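Local coordinates for molybdenum cofactor carrier protein (Chlamydomonas reinhardtii, PDB 2IZ6) that probably binds the molybdenum cofactor and carries it, in protected form, to the enzymes that use it, at residues K13-T26 with G45-M58. Sequence-based numbering, arbitrary orientation. Where two conformers were deposited one is given.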
loop_
_atom_site.group_PDB
_atom_site.type_symbol
_atom_site.label_atom_id
_atom_site.label_comp_id
_atom_site.label_asym_id
_atom_site.label_seq_id
_atom_site.Cartn_x
_atom_site.Cartn_y
_atom_site.Cartn_z
ATOM N N LYS A 13 7.703 24.881 3.906
ATOM C CA LYS A 13 9.121 24.467 3.880
ATOM C C LYS A 13 9.302 23.294 2.904
ATOM O O LYS A 13 8.455 22.354 2.875
ATOM C CB LYS A 13 9.683 23.983 5.257
ATOM C CG LYS A 13 9.935 24.972 6.441
ATOM C CD LYS A 13 10.634 24.101 7.503
ATOM C CE LYS A 13 10.882 24.803 8.791
ATOM N NZ LYS A 13 11.457 23.771 9.759
ATOM N N PRO A 14 10.369 23.351 2.058
ATOM C CA PRO A 14 10.740 22.200 1.218
ATOM C C PRO A 14 10.968 20.973 2.063
ATOM O O PRO A 14 11.377 21.088 3.227
ATOM C CB PRO A 14 12.031 22.690 0.509
ATOM C CG PRO A 14 11.943 24.181 0.547
ATOM C CD PRO A 14 11.214 24.524 1.797
ATOM N N ILE A 15 10.711 19.807 1.454
ATOM C CA ILE A 15 10.921 18.538 2.075
ATOM C C ILE A 15 11.929 17.843 1.189
ATOM O O ILE A 15 11.731 17.675 -0.014
ATOM C CB ILE A 15 9.654 17.745 2.131
ATOM C CG1 ILE A 15 8.596 18.475 2.997
ATOM C CG2 ILE A 15 9.950 16.339 2.723
ATOM C CD1 ILE A 15 7.284 17.716 3.081
ATOM N N ILE A 16 13.023 17.478 1.781
ATOM C CA ILE A 16 14.103 16.722 1.096
ATOM C C ILE A 16 14.123 15.342 1.650
ATOM O O ILE A 16 14.324 15.128 2.834
ATOM C CB ILE A 16 15.506 17.421 1.253
ATOM C CG1 ILE A 16 15.418 18.911 0.918
ATOM C CG2 ILE A 16 16.564 16.685 0.449
ATOM C CD1 ILE A 16 14.815 19.289 -0.377
ATOM N N GLY A 17 13.994 14.388 0.745
ATOM C CA GLY A 17 14.056 13.000 1.105
ATOM C C GLY A 17 15.461 12.468 1.040
ATOM O O GLY A 17 16.241 12.845 0.197
ATOM N N VAL A 18 15.815 11.572 1.965
ATOM C CA VAL A 18 17.084 10.947 1.983
ATOM C C VAL A 18 16.881 9.460 2.100
ATOM O O VAL A 18 16.140 8.983 2.931
ATOM C CB VAL A 18 17.973 11.449 3.129
ATOM C CG1 VAL A 18 19.280 10.663 3.288
ATOM C CG2 VAL A 18 18.215 12.920 2.963
ATOM N N MET A 19 17.597 8.736 1.262
ATOM C CA MET A 19 17.558 7.260 1.241
ATOM C C MET A 19 18.951 6.714 1.232
ATOM O O MET A 19 19.849 7.267 0.607
ATOM C CB MET A 19 16.969 6.842 -0.056
ATOM C CG MET A 19 15.611 7.209 -0.282
ATOM S SD MET A 19 14.464 5.950 0.342
ATOM C CE MET A 19 15.488 4.573 0.970
ATOM N N GLY A 20 19.136 5.578 1.889
ATOM C CA GLY A 20 20.337 4.896 1.734
ATOM C C GLY A 20 20.173 3.554 2.392
ATOM O O GLY A 20 19.122 3.271 2.993
ATOM N N PRO A 21 21.186 2.731 2.240
ATOM C CA PRO A 21 21.191 1.370 2.864
ATOM C C PRO A 21 21.303 1.438 4.386
ATOM O O PRO A 21 21.713 2.469 4.949
ATOM C CB PRO A 21 22.406 0.713 2.241
ATOM C CG PRO A 21 23.238 1.781 1.761
ATOM C CD PRO A 21 22.387 2.962 1.457
ATOM N N GLY A 22 20.938 0.352 5.038
ATOM C CA GLY A 22 21.017 0.233 6.475
ATOM C C GLY A 22 22.405 -0.197 6.910
ATOM O O GLY A 22 23.373 -0.247 6.108
ATOM N N LYS A 23 22.492 -0.475 8.210
ATOM C CA LYS A 23 23.749 -0.690 8.913
ATOM C C LYS A 23 24.770 -1.507 8.107
ATOM O O LYS A 23 25.818 -0.987 7.678
ATOM C CB LYS A 23 23.449 -1.365 10.272
ATOM C CG LYS A 23 24.548 -1.261 11.307
ATOM C CD LYS A 23 24.030 -1.539 12.722
ATOM C CE LYS A 23 24.951 -2.483 13.474
ATOM N NZ LYS A 23 24.805 -2.376 14.965
ATOM N N ALA A 24 24.421 -2.761 7.849
ATOM C CA ALA A 24 25.366 -3.766 7.351
ATOM C C ALA A 24 26.076 -3.427 6.028
ATOM O O ALA A 24 27.190 -3.931 5.775
ATOM C CB ALA A 24 24.656 -5.107 7.227
ATOM N N ASP A 25 25.437 -2.568 5.217
ATOM C CA ASP A 25 25.758 -2.354 3.774
ATOM C C ASP A 25 26.144 -0.907 3.455
ATOM O O ASP A 25 26.066 -0.442 2.308
ATOM C CB ASP A 25 24.512 -2.713 2.964
ATOM C CG ASP A 25 23.946 -4.045 3.399
ATOM O OD1 ASP A 25 24.799 -4.916 3.651
ATOM O OD2 ASP A 25 22.711 -4.208 3.554
ATOM N N THR A 26 26.574 -0.247 4.515
ATOM C CA THR A 26 26.980 1.118 4.529
ATOM C C THR A 26 28.426 1.255 5.012
ATOM O O THR A 26 28.767 0.781 6.091
ATOM C CB THR A 26 26.056 1.785 5.477
ATOM O OG1 THR A 26 24.706 1.562 4.994
ATOM C CG2 THR A 26 26.349 3.252 5.578
ATOM N N GLY A 45 16.946 25.360 6.165
ATOM C CA GLY A 45 15.543 25.545 6.462
ATOM C C GLY A 45 14.599 24.544 5.880
ATOM O O GLY A 45 13.408 24.843 5.758
ATOM N N TRP A 46 15.144 23.436 5.416
ATOM C CA TRP A 46 14.388 22.384 4.812
ATOM C C TRP A 46 14.019 21.316 5.853
ATOM O O TRP A 46 14.738 21.111 6.810
ATOM C CB TRP A 46 15.114 21.765 3.612
ATOM C CG TRP A 46 15.625 22.755 2.638
ATOM C CD1 TRP A 46 15.032 23.949 2.246
ATOM C CD2 TRP A 46 16.763 22.584 1.785
ATOM N NE1 TRP A 46 15.883 24.585 1.318
ATOM C CE2 TRP A 46 16.936 23.769 1.032
ATOM C CE3 TRP A 46 17.787 21.633 1.771
ATOM C CZ2 TRP A 46 18.036 23.952 0.156
ATOM C CZ3 TRP A 46 18.909 21.831 0.918
ATOM C CH2 TRP A 46 18.980 22.983 0.098
ATOM N N ILE A 47 12.902 20.637 5.584
ATOM C CA ILE A 47 12.450 19.467 6.356
ATOM C C ILE A 47 13.123 18.199 5.789
ATOM O O ILE A 47 13.180 18.064 4.580
ATOM C CB ILE A 47 10.933 19.309 6.314
ATOM C CG1 ILE A 47 10.175 20.484 6.947
ATOM C CG2 ILE A 47 10.505 18.033 7.005
ATOM C CD1 ILE A 47 8.677 20.521 6.649
ATOM N N LEU A 48 13.693 17.360 6.674
ATOM C CA LEU A 48 14.225 16.071 6.267
ATOM C C LEU A 48 13.147 15.010 6.386
ATOM O O LEU A 48 12.573 14.871 7.456
ATOM C CB LEU A 48 15.349 15.716 7.190
ATOM C CG LEU A 48 15.977 14.293 7.092
ATOM C CD1 LEU A 48 16.610 14.148 5.722
ATOM C CD2 LEU A 48 17.021 13.998 8.194
ATOM N N LEU A 49 13.008 14.205 5.340
ATOM C CA LEU A 49 12.094 13.078 5.308
ATOM C C LEU A 49 12.941 11.868 5.045
ATOM O O LEU A 49 13.661 11.820 4.042
ATOM C CB LEU A 49 11.097 13.276 4.143
ATOM C CG LEU A 49 10.111 12.145 3.851
ATOM C CD1 LEU A 49 9.151 11.974 4.918
ATOM C CD2 LEU A 49 9.247 12.471 2.601
ATOM N N THR A 50 12.923 10.867 5.945
ATOM C CA THR A 50 13.719 9.663 5.771
ATOM C C THR A 50 13.110 8.514 6.564
ATOM O O THR A 50 12.052 8.665 7.158
ATOM C CB THR A 50 15.230 9.928 6.106
ATOM O OG1 THR A 50 16.068 8.851 5.685
ATOM C CG2 THR A 50 15.408 10.138 7.558
ATOM N N GLY A 51 13.744 7.353 6.505
ATOM C CA GLY A 51 13.300 6.216 7.310
ATOM C C GLY A 51 13.513 6.466 8.783
ATOM O O GLY A 51 14.506 7.118 9.163
ATOM N N GLY A 52 12.597 5.995 9.618
ATOM C CA GLY A 52 12.595 6.376 11.046
ATOM C C GLY A 52 13.185 5.371 11.991
ATOM O O GLY A 52 13.181 5.605 13.211
ATOM N N ARG A 53 13.721 4.296 11.394
ATOM C CA ARG A 53 14.267 3.088 12.031
ATOM C C ARG A 53 15.737 3.054 12.480
ATOM O O ARG A 53 16.298 1.942 12.600
ATOM C CB ARG A 53 14.119 1.927 11.022
ATOM C CG ARG A 53 14.408 0.490 11.503
ATOM C CD ARG A 53 13.128 -0.239 11.944
ATOM N NE ARG A 53 13.386 -1.633 12.309
ATOM C CZ ARG A 53 12.526 -2.423 12.957
ATOM N NH1 ARG A 53 11.328 -1.974 13.335
ATOM N NH2 ARG A 53 12.865 -3.673 13.240
ATOM N N SER A 54 16.393 4.190 12.731
ATOM C CA SER A 54 17.536 4.188 13.737
ATOM C C SER A 54 18.893 3.493 13.413
ATOM O O SER A 54 19.644 3.148 14.344
ATOM C CB SER A 54 17.002 3.619 15.063
ATOM O OG SER A 54 17.097 4.551 16.109
ATOM N N LEU A 55 19.233 3.286 12.137
ATOM C CA LEU A 55 20.471 2.538 11.820
ATOM C C LEU A 55 21.554 3.204 10.958
ATOM O O LEU A 55 22.458 3.760 11.516
ATOM C CB LEU A 55 20.169 1.094 11.352
ATOM C CG LEU A 55 19.955 0.001 12.420
ATOM C CD1 LEU A 55 20.316 -1.391 11.876
ATOM C CD2 LEU A 55 20.715 0.242 13.757
ATOM N N GLY A 56 21.539 3.063 9.650
ATOM C CA GLY A 56 22.613 3.557 8.791
ATOM C C GLY A 56 22.484 5.013 8.369
ATOM O O GLY A 56 22.386 5.877 9.217
ATOM N N VAL A 57 22.548 5.227 7.060
ATOM C CA VAL A 57 22.495 6.523 6.428
ATOM C C VAL A 57 21.330 7.312 7.001
ATOM O O VAL A 57 21.493 8.507 7.320
ATOM C CB VAL A 57 22.304 6.384 4.856
ATOM C CG1 VAL A 57 21.669 7.598 4.217
ATOM C CG2 VAL A 57 23.619 5.989 4.211
ATOM N N MET A 58 20.166 6.690 7.091
ATOM C CA MET A 58 18.933 7.475 7.359
ATOM C C MET A 58 18.960 8.029 8.803
ATOM O O MET A 58 18.616 9.181 9.041
ATOM C CB MET A 58 17.698 6.619 7.013
ATOM C CG MET A 58 17.699 6.390 5.525
ATOM S SD MET A 58 16.172 5.743 4.830
ATOM C CE MET A 58 16.312 4.243 5.599
HETATM O O HOH W 1 13.576 22.208 9.120
HETATM O O HOH W 2 19.645 3.897 6.380
#
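I15–M19 and I47–G51 run parallel at 30°, joined by four backbone hydrogen bonds that alternate in direction, three of them nearly straight, from I47 N to P14 O (2.8 Å) up to the more bent V18 N to L49 O (3.0 Å). On one face of the sheet I15 and I47 lie side by side, and I15 sets CG2 against L49 CB at 3.6 Å; the two isoleucines, branched at CB, suit an extended strand, L49 adds an apolar side chain to the same buried face, and P91 of the second subunit packs on I15 and its I90 on I47. The other face holds I16, whose CG1 meets W46 CE3 at 3.7 Å, while P14 CG lies by CD1 of the same indole. V18 and L48 follow, packed tightly through CG2 and CD1, with L37 of helix 28-43 against V18. That helix links the two strands in a beta-alpha-beta crossover of the Rossmann-like SLOG fold. Where the strands part, a side chain replaces the backbone donor: T50, with OG1 anti to its own N (chi1 -168°), donates to V18 O at 2.8 Å from above the carbonyl plane. Beyond it two glycines let the chains close up: V57 CG1 comes to 3.9 Å from the bare G20 CA, and G56, the N-cap of helix 57-67, passes close to P21 O and G22. A water donates to P21 O and accepts from M58 N, bridging the loop to the first turn of this helix.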